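Local structure of inulin fructotransferase (Bacillus sp. snu-7, 2INV) at residues 132-137 and 191-196; 123-128 and 138-143; 44-49 and 74-79; 223-226 and 232-235. The protein depolymerises inulin by intramolecular fructosyl transfer, releasing a cyclic difructose anhydride, and is built as a trimer of right-handed parallel beta-helices. All coordinates share one frame; numbering follows the deposited sequence.

From the N terminus, contact 3 comes first: residues 44-49, at the end of helix 30-48, meet 74-79 and close a loop of 24 residues at the start of the beta-helix. Contact 2 opens at 123-128 and closes at 138-143, packing two walls of a coil. Before it closes, contact 1 has opened at 132-137; it closes only at 191-196, joining parts two coils apart at a sugar site, so the two cross. Contact 4 closes a short turn between 223-226 and 232-235 and packs a corner further on. Contacts 1, 2 and 3 touch: V75 is hydrogen-bonded to L126 and K128, S136 to S78 and Y79. Contact 4 stands apart.

Contact 1. Residues 132-137 and 191-196. With FRU (beta-D-fructofuranose), chain E.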
loop_
_atom_site.group_PDB
_atom_site.type_symbol
_atom_site.label_atom_id
_atom_site.label_comp_id
_atom_site.label_asym_id
_atom_site.label_seq_id
_atom_site.Cartn_x
_atom_site.Cartn_y
_atom_site.Cartn_z
ATOM N N ASP A 132 -27.924 -3.381 19.013
ATOM C CA ASP A 132 -27.633 -3.665 17.647
ATOM C C ASP A 132 -27.646 -2.381 16.872
ATOM O O ASP A 132 -28.279 -1.410 17.283
ATOM C CB ASP A 132 -28.612 -4.708 17.134
ATOM C CG ASP A 132 -28.350 -6.048 17.762
ATOM O OD1 ASP A 132 -27.158 -6.333 17.985
ATOM O OD2 ASP A 132 -29.296 -6.811 18.017
ATOM N N PRO A 133 -26.863 -2.310 15.808
ATOM C CA PRO A 133 -25.972 -2.318 14.654
ATOM C C PRO A 133 -24.581 -2.340 15.219
ATOM O O PRO A 133 -24.327 -1.749 16.275
ATOM C CB PRO A 133 -26.279 -0.980 14.037
ATOM C CG PRO A 133 -27.754 -1.032 14.058
ATOM C CD PRO A 133 -28.136 -1.744 15.335
ATOM N N ARG A 134 -23.675 -3.072 14.580
ATOM C CA ARG A 134 -22.331 -3.071 15.107
ATOM C C ARG A 134 -21.847 -1.721 14.686
ATOM O O ARG A 134 -22.319 -1.152 13.698
ATOM C CB ARG A 134 -21.428 -4.081 14.438
ATOM C CG ARG A 134 -21.805 -5.516 14.583
ATOM C CD ARG A 134 -20.867 -6.299 13.685
ATOM N NE ARG A 134 -21.214 -6.138 12.275
ATOM C CZ ARG A 134 -20.500 -6.626 11.271
ATOM N NH1 ARG A 134 -19.391 -7.297 11.512
ATOM N NH2 ARG A 134 -20.914 -6.461 10.030
ATOM N N LEU A 135 -20.877 -1.219 15.429
ATOM C CA LEU A 135 -20.294 0.065 15.129
ATOM C C LEU A 135 -19.619 -0.024 13.783
ATOM O O LEU A 135 -18.921 -0.999 13.484
ATOM C CB LEU A 135 -19.295 0.439 16.207
ATOM C CG LEU A 135 -20.111 0.918 17.396
ATOM C CD1 LEU A 135 -19.260 0.939 18.644
ATOM C CD2 LEU A 135 -20.670 2.292 17.064
ATOM N N SER A 136 -19.818 1.006 12.976
ATOM C CA SER A 136 -19.250 1.014 11.653
ATOM C C SER A 136 -18.669 2.351 11.243
ATOM O O SER A 136 -19.049 3.397 11.748
ATOM C CB SER A 136 -20.322 0.575 10.650
ATOM O OG SER A 136 -19.757 0.320 9.377
ATOM N N GLY A 137 -17.738 2.278 10.301
ATOM C CA GLY A 137 -17.085 3.454 9.752
ATOM C C GLY A 137 -16.280 4.375 10.648
ATOM O O GLY A 137 -16.040 5.527 10.283
ATOM N N GLY A 191 -13.000 -8.644 17.193
ATOM C CA GLY A 191 -14.100 -8.813 16.258
ATOM C C GLY A 191 -14.102 -7.825 15.110
ATOM O O GLY A 191 -15.131 -7.236 14.781
ATOM N N ALA A 192 -12.936 -7.644 14.502
ATOM C CA ALA A 192 -12.779 -6.725 13.380
ATOM C C ALA A 192 -13.249 -7.383 12.087
ATOM O O ALA A 192 -13.034 -8.570 11.857
ATOM C CB ALA A 192 -11.328 -6.300 13.254
ATOM N N ASP A 193 -13.900 -6.587 11.252
ATOM C CA ASP A 193 -14.456 -7.031 9.987
ATOM C C ASP A 193 -14.228 -5.906 8.971
ATOM O O ASP A 193 -14.711 -4.791 9.156
ATOM C CB ASP A 193 -15.943 -7.335 10.224
ATOM C CG ASP A 193 -16.673 -7.785 8.975
ATOM O OD1 ASP A 193 -16.017 -8.193 7.986
ATOM O OD2 ASP A 193 -17.927 -7.743 8.986
ATOM N N ALA A 194 -13.464 -6.207 7.919
ATOM C CA ALA A 194 -13.133 -5.239 6.872
ATOM C C ALA A 194 -12.354 -4.076 7.469
ATOM O O ALA A 194 -12.462 -2.935 7.008
ATOM C CB ALA A 194 -14.396 -4.730 6.197
ATOM N N LEU A 195 -11.580 -4.382 8.505
ATOM C CA LEU A 195 -10.773 -3.386 9.185
ATOM C C LEU A 195 -9.555 -3.025 8.371
ATOM O O LEU A 195 -9.010 -3.841 7.623
ATOM C CB LEU A 195 -10.291 -3.897 10.546
ATOM C CG LEU A 195 -9.155 -3.071 11.175
ATOM C CD1 LEU A 195 -9.693 -1.735 11.654
ATOM C CD2 LEU A 195 -8.537 -3.839 12.327
ATOM N N ARG A 196 -9.131 -1.783 8.521
ATOM C CA ARG A 196 -7.952 -1.348 7.829
ATOM C C ARG A 196 -7.022 -0.604 8.747
ATOM O O ARG A 196 -7.390 0.395 9.376
ATOM C CB ARG A 196 -8.298 -0.473 6.652
ATOM C CG ARG A 196 -8.208 -1.224 5.352
ATOM C CD ARG A 196 -8.648 -0.325 4.265
ATOM N NE ARG A 196 -10.007 0.118 4.524
ATOM C CZ ARG A 196 -10.528 1.225 4.009
ATOM N NH1 ARG A 196 -9.796 2.000 3.213
ATOM N NH2 ARG A 196 -11.783 1.550 4.277
HETATM C C1 FRU E . -21.669 -10.231 4.924
HETATM C C2 FRU E . -20.502 -10.897 5.770
HETATM C C3 FRU E . -19.441 -9.885 6.290
HETATM C C4 FRU E . -18.098 -10.650 6.259
HETATM C C5 FRU E . -18.330 -11.625 5.140
HETATM C C6 FRU E . -18.193 -13.019 5.522
HETATM O O1 FRU E . -21.196 -9.493 4.218
HETATM O O2 FRU E . -21.133 -11.750 6.703
HETATM O O3 FRU E . -19.458 -8.930 7.322
HETATM O O4 FRU E . -16.982 -9.794 6.102
HETATM O O5 FRU E . -19.752 -11.562 4.772
HETATM O O6 FRU E . -17.891 -14.093 4.986
HETATM O O HOH W 1 -17.401 -8.029 13.299
#
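A sugar-binding pocket at the end of the strands is where R134 and D193 meet, the arginine reaching across from a loop to the carboxylate of a residue two coils further along the beta-helix. R134 NH1 gives D193 OD2 a hydrogen bond of 3.0 Å, fairly straight at 159°, which is the main arm of a salt bridge. The oxygen is approached on its anti lone pair, away from OD1, and lies close to the guanidinium plane at its edge; the two flat groups are turned 34° against each other. NH2 adds a weak bond to the same OD2, at 3.4 Å. D193 extends its carboxylate away from the strand, CG anti to the backbone N at chi1 179°, toward both the arginine and the sugar.

In the right-handed parallel beta-helix R134 sits in the loop just before strand 135-146 and D193 at the end of strand 185-193; Q216 completes the set of residues at this site. The bound fructose sits against the carboxylate in two-pronged fashion: its O3 donates to D193 OD2 at 2.6 Å and its O4 to D193 OD1 at 2.7 Å. OD2 is thus shared between sugar and arginine. Water 1 accepts from R134 NH1 at 2.8 Å and donates to G191 O, also at 2.8 Å, and so helps to hold the guanidinium in its rotation. D171 brings a second carboxylate close to D193 OD2, a crowding of like charges that the arginine probably eases, although D171's other oxygen makes only a long, weak ion pair with R134 NH2.

Contact 2. Residues 123-128 and 138-143. With 2PO (phosphonate), chain G.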
loop_
_atom_site.group_PDB
_atom_site.type_symbol
_atom_site.label_atom_id
_atom_site.label_comp_id
_atom_site.label_asym_id
_atom_site.label_seq_id
_atom_site.Cartn_x
_atom_site.Cartn_y
_atom_site.Cartn_z
ATOM N N GLN A 123 -7.394 2.459 28.640
ATOM C CA GLN A 123 -7.491 2.969 27.282
ATOM C C GLN A 123 -7.814 4.449 27.107
ATOM O O GLN A 123 -8.767 4.966 27.694
ATOM C CB GLN A 123 -8.514 2.124 26.525
ATOM C CG GLN A 123 -8.407 0.633 26.842
ATOM C CD GLN A 123 -9.385 0.172 27.915
ATOM O OE1 GLN A 123 -9.702 0.908 28.854
ATOM N NE2 GLN A 123 -9.852 -1.065 27.787
ATOM N N ALA A 124 -7.023 5.124 26.274
ATOM C CA ALA A 124 -7.242 6.539 25.995
ATOM C C ALA A 124 -8.573 6.592 25.271
ATOM O O ALA A 124 -9.436 7.419 25.570
ATOM C CB ALA A 124 -6.129 7.088 25.101
ATOM N N PHE A 125 -8.728 5.681 24.317
ATOM C CA PHE A 125 -9.949 5.576 23.544
ATOM C C PHE A 125 -10.485 4.158 23.615
ATOM O O PHE A 125 -9.784 3.193 23.294
ATOM C CB PHE A 125 -9.703 5.975 22.085
ATOM C CG PHE A 125 -9.361 7.426 21.915
ATOM C CD1 PHE A 125 -8.040 7.859 21.946
ATOM C CD2 PHE A 125 -10.372 8.374 21.777
ATOM C CE1 PHE A 125 -7.736 9.217 21.845
ATOM C CE2 PHE A 125 -10.077 9.721 21.679
ATOM C CZ PHE A 125 -8.749 10.145 21.713
ATOM N N LEU A 126 -11.733 4.039 24.050
ATOM C CA LEU A 126 -12.382 2.745 24.146
ATOM C C LEU A 126 -13.654 2.818 23.333
ATOM O O LEU A 126 -14.614 3.507 23.695
ATOM C CB LEU A 126 -12.696 2.398 25.596
ATOM C CG LEU A 126 -13.369 1.040 25.825
ATOM C CD1 LEU A 126 -12.531 -0.083 25.221
ATOM C CD2 LEU A 126 -13.549 0.828 27.316
ATOM N N VAL A 127 -13.626 2.111 22.212
ATOM C CA VAL A 127 -14.733 2.067 21.283
ATOM C C VAL A 127 -15.609 0.868 21.602
ATOM O O VAL A 127 -15.162 -0.279 21.527
ATOM C CB VAL A 127 -14.196 1.941 19.855
ATOM C CG1 VAL A 127 -15.318 2.074 18.853
ATOM C CG2 VAL A 127 -13.122 2.992 19.625
ATOM N N LYS A 128 -16.856 1.127 21.965
ATOM C CA LYS A 128 -17.753 0.034 22.282
ATOM C C LYS A 128 -19.185 0.494 22.371
ATOM O O LYS A 128 -19.480 1.632 22.721
ATOM C CB LYS A 128 -17.353 -0.623 23.603
ATOM C CG LYS A 128 -17.415 0.323 24.799
ATOM C CD LYS A 128 -17.040 -0.419 26.082
ATOM C CE LYS A 128 -17.179 0.504 27.283
ATOM N NZ LYS A 128 -16.980 -0.219 28.567
ATOM N N ILE A 138 -15.849 3.907 11.816
ATOM C CA ILE A 138 -15.064 4.780 12.688
ATOM C C ILE A 138 -13.637 4.907 12.171
ATOM O O ILE A 138 -12.996 3.915 11.814
ATOM C CB ILE A 138 -15.067 4.287 14.142
ATOM C CG1 ILE A 138 -16.507 4.328 14.674
ATOM C CG2 ILE A 138 -14.171 5.176 14.993
ATOM C CD1 ILE A 138 -16.666 3.836 16.082
ATOM N N VAL A 139 -13.159 6.147 12.134
ATOM C CA VAL A 139 -11.838 6.470 11.627
ATOM C C VAL A 139 -10.970 7.233 12.638
ATOM O O VAL A 139 -11.401 8.251 13.189
ATOM C CB VAL A 139 -11.971 7.313 10.332
ATOM C CG1 VAL A 139 -10.598 7.600 9.757
ATOM C CG2 VAL A 139 -12.843 6.578 9.334
ATOM N N PHE A 140 -9.753 6.736 12.869
ATOM C CA PHE A 140 -8.793 7.364 13.779
ATOM C C PHE A 140 -7.604 7.716 12.906
ATOM O O PHE A 140 -6.940 6.811 12.396
ATOM C CB PHE A 140 -8.316 6.376 14.839
ATOM C CG PHE A 140 -9.261 6.198 15.988
ATOM C CD1 PHE A 140 -9.284 7.095 17.052
ATOM C CD2 PHE A 140 -10.111 5.102 16.020
ATOM C CE1 PHE A 140 -10.138 6.893 18.126
ATOM C CE2 PHE A 140 -10.968 4.893 17.089
ATOM C CZ PHE A 140 -10.979 5.795 18.148
ATOM N N ARG A 141 -7.302 8.997 12.731
ATOM C CA ARG A 141 -6.179 9.301 11.872
ATOM C C ARG A 141 -5.361 10.549 12.130
ATOM O O ARG A 141 -5.816 11.541 12.695
ATOM C CB ARG A 141 -6.649 9.332 10.422
ATOM C CG ARG A 141 -7.498 10.530 10.099
ATOM C CD ARG A 141 -8.077 10.435 8.710
ATOM N NE ARG A 141 -7.035 10.427 7.691
ATOM C CZ ARG A 141 -7.277 10.300 6.390
ATOM N NH1 ARG A 141 -8.527 10.169 5.957
ATOM N NH2 ARG A 141 -6.274 10.305 5.522
ATOM N N ASP A 142 -4.125 10.451 11.670
ATOM C CA ASP A 142 -3.142 11.507 11.734
ATOM C C ASP A 142 -2.911 12.230 13.054
ATOM O O ASP A 142 -2.791 13.450 13.080
ATOM C CB ASP A 142 -3.440 12.512 10.623
ATOM C CG ASP A 142 -3.596 11.836 9.265
ATOM O OD1 ASP A 142 -2.695 11.067 8.865
ATOM O OD2 ASP A 142 -4.623 12.066 8.595
ATOM N N PHE A 143 -2.856 11.490 14.157
ATOM C CA PHE A 143 -2.540 12.108 15.440
ATOM C C PHE A 143 -1.633 11.198 16.265
ATOM O O PHE A 143 -1.348 10.070 15.868
ATOM C CB PHE A 143 -3.801 12.590 16.201
ATOM C CG PHE A 143 -4.633 11.512 16.817
ATOM C CD1 PHE A 143 -4.363 11.058 18.109
ATOM C CD2 PHE A 143 -5.752 11.017 16.150
ATOM C CE1 PHE A 143 -5.213 10.127 18.732
ATOM C CE2 PHE A 143 -6.594 10.095 16.761
ATOM C CZ PHE A 143 -6.324 9.656 18.049
HETATM P P 2PO G . -6.164 14.020 4.706
HETATM O O1P 2PO G . -7.656 13.769 5.154
HETATM O O2P 2PO G . -5.365 14.500 5.992
HETATM O O3P 2PO G . -5.964 14.843 3.477
#
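Two phenylalanine edges point at the same face of a third ring: F140 and F143 both stand offset edge-to-face to F125. The F125 and F140 centroids are 5.6 Å apart with the planes at 68°, and those of F125 and F143 are 5.9 Å apart with the planes at 62°. F140 brings its CE1 to 3.9 Å from F125 CG, near the root of the ring, whereas the F143 side chain runs against that of F125 and sets its CZ 4.1 Å from F125 CE1. V127, two residues on, is the next side chain facing 138-143. Its CG1, anti to the backbone N (chi1 -173°), meets I138 CD1 tip to tip at 3.5 Å, and its CG2 lies at the edge of the F140 ring, 3.8 Å from CZ.

R141 alternates away from this core. Its NE makes a salt bridge of 3.1 Å to D142 OD2, met from above the carboxylate plane, and a phosphonate oxygen, O1P, lies over one guanidinium face, 3.7 Å from R141 CZ. Putting a leucine here would probably cost D142 OD2 its salt-bridge partner and leave the phosphonate without the guanidinium face that O1P lies over. R141 also packs against R141 of the neighbouring subunits.

The three rings form an aromatic cluster between two walls of the coil, with I82, I164 and M178 packed around it, in the hydrophobic interior of the right-handed parallel beta-helix.

Contact 3. Residues 44-49 and 74-79; sequences DIKQRQ and VVDVSY
K46 NZ donates a hydrogen bond of 2.8 Å to D76 OD2, a salt bridge that forms the charged half of the contact. The ammonium takes the syn lone pair, on the side of the other oxygen, so D76 OD1 is also near at 3.5 Å. The two side chains cross at about a right angle, and the lysine gets there by a bend at chi3 (-93°) that lays CD and CE beside the carboxylate. D76 CG sits between its own backbone N and carbonyl carbon (chi1 63°), which swings the carboxylate toward the helix. Were D76 an alanine, K46 would probably lose its charge partner and its end would be set free to turn.

The apolar half is looser: I45 CG2 and V77 CG2 are 4.5 Å apart. Spanning the same helical turn, R48 NE makes a 3.0 Å salt bridge to D44 OD2, and Y15 OH bonds to both of these side chains.

Helix 30-48 lies against the N-terminal part of the beta-helix; N39 bonds V74 N, I42 packs on V75 and D76, and strand 73-75 runs parallel to its neighbour 123-127.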
loop_
_atom_site.group_PDB
_atom_site.type_symbol
_atom_site.label_atom_id
_atom_site.label_comp_id
_atom_site.label_asym_id
_atom_site.label_seq_id
_atom_site.Cartn_x
_atom_site.Cartn_y
_atom_site.Cartn_z
ATOM N N ASP A 44 -22.401 15.829 22.855
ATOM C CA ASP A 44 -23.153 16.812 22.080
ATOM C C ASP A 44 -23.639 16.204 20.771
ATOM O O ASP A 44 -24.692 16.581 20.259
ATOM C CB ASP A 44 -22.305 18.045 21.763
ATOM C CG ASP A 44 -23.087 19.100 20.990
ATOM O OD1 ASP A 44 -23.978 19.748 21.585
ATOM O OD2 ASP A 44 -22.819 19.270 19.780
ATOM N N ILE A 45 -22.865 15.268 20.232
ATOM C CA ILE A 45 -23.223 14.606 18.985
ATOM C C ILE A 45 -24.470 13.769 19.236
ATOM O O ILE A 45 -25.423 13.808 18.453
ATOM C CB ILE A 45 -22.087 13.685 18.502
ATOM C CG1 ILE A 45 -20.854 14.527 18.165
ATOM C CG2 ILE A 45 -22.538 12.884 17.281
ATOM C CD1 ILE A 45 -19.632 13.708 17.790
ATOM N N LYS A 46 -24.458 13.011 20.331
ATOM C CA LYS A 46 -25.594 12.168 20.694
ATOM C C LYS A 46 -26.771 13.078 21.026
ATOM O O LYS A 46 -27.926 12.736 20.781
ATOM C CB LYS A 46 -25.250 11.289 21.898
ATOM C CG LYS A 46 -24.158 10.268 21.603
ATOM C CD LYS A 46 -24.113 9.151 22.654
ATOM C CE LYS A 46 -23.142 9.462 23.768
ATOM N NZ LYS A 46 -23.078 8.331 24.744
ATOM N N GLN A 47 -26.458 14.248 21.572
ATOM C CA GLN A 47 -27.458 15.238 21.926
ATOM C C GLN A 47 -28.271 15.508 20.689
ATOM O O GLN A 47 -29.497 15.384 20.659
ATOM C CB GLN A 47 -26.772 16.543 22.285
ATOM C CG GLN A 47 -27.665 17.541 22.945
ATOM C CD GLN A 47 -28.031 17.098 24.320
ATOM O OE1 GLN A 47 -28.950 16.292 24.507
ATOM N NE2 GLN A 47 -27.283 17.587 25.309
ATOM N N ARG A 48 -27.526 15.887 19.662
ATOM C CA ARG A 48 -28.059 16.270 18.373
ATOM C C ARG A 48 -28.587 15.171 17.452
ATOM O O ARG A 48 -29.645 15.340 16.842
ATOM C CB ARG A 48 -27.001 17.117 17.662
ATOM C CG ARG A 48 -26.781 18.451 18.377
ATOM C CD ARG A 48 -25.752 19.360 17.706
ATOM N NE ARG A 48 -24.507 18.660 17.424
ATOM C CZ ARG A 48 -24.243 18.057 16.270
ATOM N NH1 ARG A 48 -25.140 18.078 15.290
ATOM N NH2 ARG A 48 -23.086 17.434 16.093
ATOM N N GLN A 49 -27.882 14.051 17.341
ATOM C CA GLN A 49 -28.344 12.983 16.459
ATOM C C GLN A 49 -29.037 11.870 17.241
ATOM O O GLN A 49 -28.425 10.878 17.631
ATOM C CB GLN A 49 -27.162 12.454 15.649
ATOM C CG GLN A 49 -26.340 13.589 15.047
ATOM C CD GLN A 49 -25.127 13.137 14.265
ATOM O OE1 GLN A 49 -24.401 13.965 13.713
ATOM N NE2 GLN A 49 -24.910 11.825 14.195
ATOM N N VAL A 74 -14.858 7.245 25.695
ATOM C CA VAL A 74 -15.683 6.134 25.264
ATOM C C VAL A 74 -16.367 6.550 23.971
ATOM O O VAL A 74 -17.165 7.484 23.941
ATOM C CB VAL A 74 -16.715 5.780 26.346
ATOM C CG1 VAL A 74 -17.696 4.756 25.827
ATOM C CG2 VAL A 74 -15.987 5.232 27.572
ATOM N N VAL A 75 -16.009 5.861 22.897
ATOM C CA VAL A 75 -16.557 6.140 21.585
ATOM C C VAL A 75 -17.662 5.161 21.268
ATOM O O VAL A 75 -17.431 3.967 21.085
ATOM C CB VAL A 75 -15.461 6.062 20.500
ATOM C CG1 VAL A 75 -16.060 6.341 19.132
ATOM C CG2 VAL A 75 -14.360 7.060 20.820
ATOM N N ASP A 76 -18.878 5.684 21.202
ATOM C CA ASP A 76 -20.035 4.858 20.918
ATOM C C ASP A 76 -20.900 5.384 19.782
ATOM O O ASP A 76 -22.093 5.125 19.741
ATOM C CB ASP A 76 -20.866 4.685 22.192
ATOM C CG ASP A 76 -21.420 5.995 22.702
ATOM O OD1 ASP A 76 -20.821 7.059 22.420
ATOM O OD2 ASP A 76 -22.448 5.971 23.405
ATOM N N VAL A 77 -20.307 6.148 18.877
ATOM C CA VAL A 77 -21.062 6.604 17.745
ATOM C C VAL A 77 -20.368 6.140 16.486
ATOM O O VAL A 77 -19.139 6.189 16.371
ATOM C CB VAL A 77 -21.286 8.134 17.745
ATOM C CG1 VAL A 77 -20.022 8.878 17.857
ATOM C CG2 VAL A 77 -21.969 8.522 16.444
ATOM N N SER A 78 -21.180 5.654 15.558
ATOM C CA SER A 78 -20.685 5.172 14.301
ATOM C C SER A 78 -20.269 6.315 13.414
ATOM O O SER A 78 -20.833 7.413 13.474
ATOM C CB SER A 78 -21.754 4.343 13.597
ATOM O OG SER A 78 -21.770 3.010 14.094
ATOM N N TYR A 79 -19.271 6.034 12.586
ATOM C CA TYR A 79 -18.753 7.004 11.635
ATOM C C TYR A 79 -18.115 8.223 12.324
ATOM O O TYR A 79 -18.193 9.344 11.823
ATOM C CB TYR A 79 -19.880 7.453 10.685
ATOM C CG TYR A 79 -20.930 6.387 10.355
ATOM C CD1 TYR A 79 -20.606 5.231 9.632
ATOM C CD2 TYR A 79 -22.266 6.563 10.734
ATOM C CE1 TYR A 79 -21.601 4.286 9.293
ATOM C CE2 TYR A 79 -23.252 5.628 10.398
ATOM C CZ TYR A 79 -22.913 4.496 9.681
ATOM O OH TYR A 79 -23.901 3.588 9.356
#

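Contact 4. Residues 223-226 and 232-235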
loop_
_atom_site.group_PDB
_atom_site.type_symbol
_atom_site.label_atom_id
_atom_site.label_comp_id
_atom_site.label_asym_id
_atom_site.label_seq_id
_atom_site.Cartn_x
_atom_site.Cartn_y
_atom_site.Cartn_z
ATOM N N ASN A 223 2.560 -0.390 7.210
ATOM C CA ASN A 223 2.881 0.062 8.561
ATOM C C ASN A 223 4.326 -0.186 9.006
ATOM O O ASN A 223 4.996 -1.097 8.516
ATOM C CB ASN A 223 1.952 -0.599 9.584
ATOM C CG ASN A 223 0.482 -0.411 9.257
ATOM O OD1 ASN A 223 -0.032 0.785 9.519
ATOM N ND2 ASN A 223 -0.183 -1.328 8.770
ATOM N N HIS A 224 4.776 0.644 9.952
ATOM C CA HIS A 224 6.113 0.586 10.560
ATOM C C HIS A 224 5.901 0.094 12.001
ATOM O O HIS A 224 5.302 0.818 12.796
ATOM C CB HIS A 224 6.719 1.994 10.656
ATOM C CG HIS A 224 7.496 2.439 9.450
ATOM N ND1 HIS A 224 8.682 1.852 9.062
ATOM C CD2 HIS A 224 7.304 3.479 8.598
ATOM C CE1 HIS A 224 9.187 2.510 8.031
ATOM N NE2 HIS A 224 8.371 3.501 7.731
HETATM N N MSE A 225 6.364 -1.101 12.367
HETATM C CA MSE A 225 6.143 -1.568 13.755
HETATM C C MSE A 225 7.350 -2.126 14.512
HETATM O O MSE A 225 8.186 -2.856 13.964
HETATM C CB MSE A 225 5.057 -2.650 13.819
HETATM C CG MSE A 225 3.685 -2.194 13.345
HETATM SE SE MSE A 225 2.409 -3.620 13.570
HETATM C CE MSE A 225 1.474 -3.453 11.912
ATOM N N GLY A 226 7.385 -1.802 15.802
ATOM C CA GLY A 226 8.424 -2.260 16.708
ATOM C C GLY A 226 7.769 -2.389 18.074
ATOM O O GLY A 226 7.290 -1.401 18.633
ATOM N N VAL A 232 3.567 -8.424 21.538
ATOM C CA VAL A 232 3.463 -8.861 20.168
ATOM C C VAL A 232 3.525 -7.640 19.272
ATOM O O VAL A 232 3.194 -6.526 19.702
ATOM C CB VAL A 232 2.142 -9.592 19.938
ATOM C CG1 VAL A 232 2.102 -10.859 20.786
ATOM C CG2 VAL A 232 0.971 -8.688 20.296
ATOM N N THR A 233 3.949 -7.848 18.033
ATOM C CA THR A 233 4.017 -6.751 17.105
ATOM C C THR A 233 2.646 -6.808 16.439
ATOM O O THR A 233 1.792 -5.955 16.692
ATOM C CB THR A 233 5.167 -6.967 16.125
ATOM O OG1 THR A 233 6.376 -7.183 16.867
ATOM C CG2 THR A 233 5.357 -5.747 15.235
ATOM N N LEU A 234 2.413 -7.826 15.614
ATOM C CA LEU A 234 1.106 -7.987 14.986
ATOM C C LEU A 234 0.568 -9.330 15.459
ATOM O O LEU A 234 1.212 -10.370 15.291
ATOM C CB LEU A 234 1.203 -7.988 13.465
ATOM C CG LEU A 234 -0.122 -8.315 12.763
ATOM C CD1 LEU A 234 -1.176 -7.268 13.093
ATOM C CD2 LEU A 234 0.111 -8.385 11.265
ATOM N N LEU A 235 -0.605 -9.297 16.076
ATOM C CA LEU A 235 -1.237 -10.498 16.596
ATOM C C LEU A 235 -2.634 -10.654 16.007
ATOM O O LEU A 235 -3.392 -9.684 15.927
ATOM C CB LEU A 235 -1.304 -10.401 18.120
ATOM C CG LEU A 235 -2.231 -11.334 18.899
ATOM C CD1 LEU A 235 -1.849 -12.789 18.683
ATOM C CD2 LEU A 235 -2.146 -10.974 20.373
#
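This is apolar packing at a corner inside the beta-helix, between M225, a selenomethionine on strand 224-226, and T233, where the chain turns from one face of the coil into the next. No hydrogen bond joins the two segments. The closest approach is M225 CB to T233 CG2 at 3.4 Å, tighter than usual for two carbons. With T233 OG1 at chi1 -54°, CG2 falls anti to the backbone N and faces M225, while OG1 turns aside and bonds to S255 O. The side chains cross at a slant: M225 runs on past the methyl, its SE 4.0 Å from T233 CG2 and 3.9 Å from T233 O, so that one methyl is touched by both the root and the selenium of the longer chain.

On the same wall, I202 and L249 from the coils before and after flank M225; from another wall V209 lies against M225 and L234. H224 turns the other way, toward the third subunit. Particular to this protein is the sugar site close by: G226 and a bound fructose have their nearest atoms about 4 Å apart. Inward side chains stacked coil upon coil are typical of the right-handed parallel beta-helix.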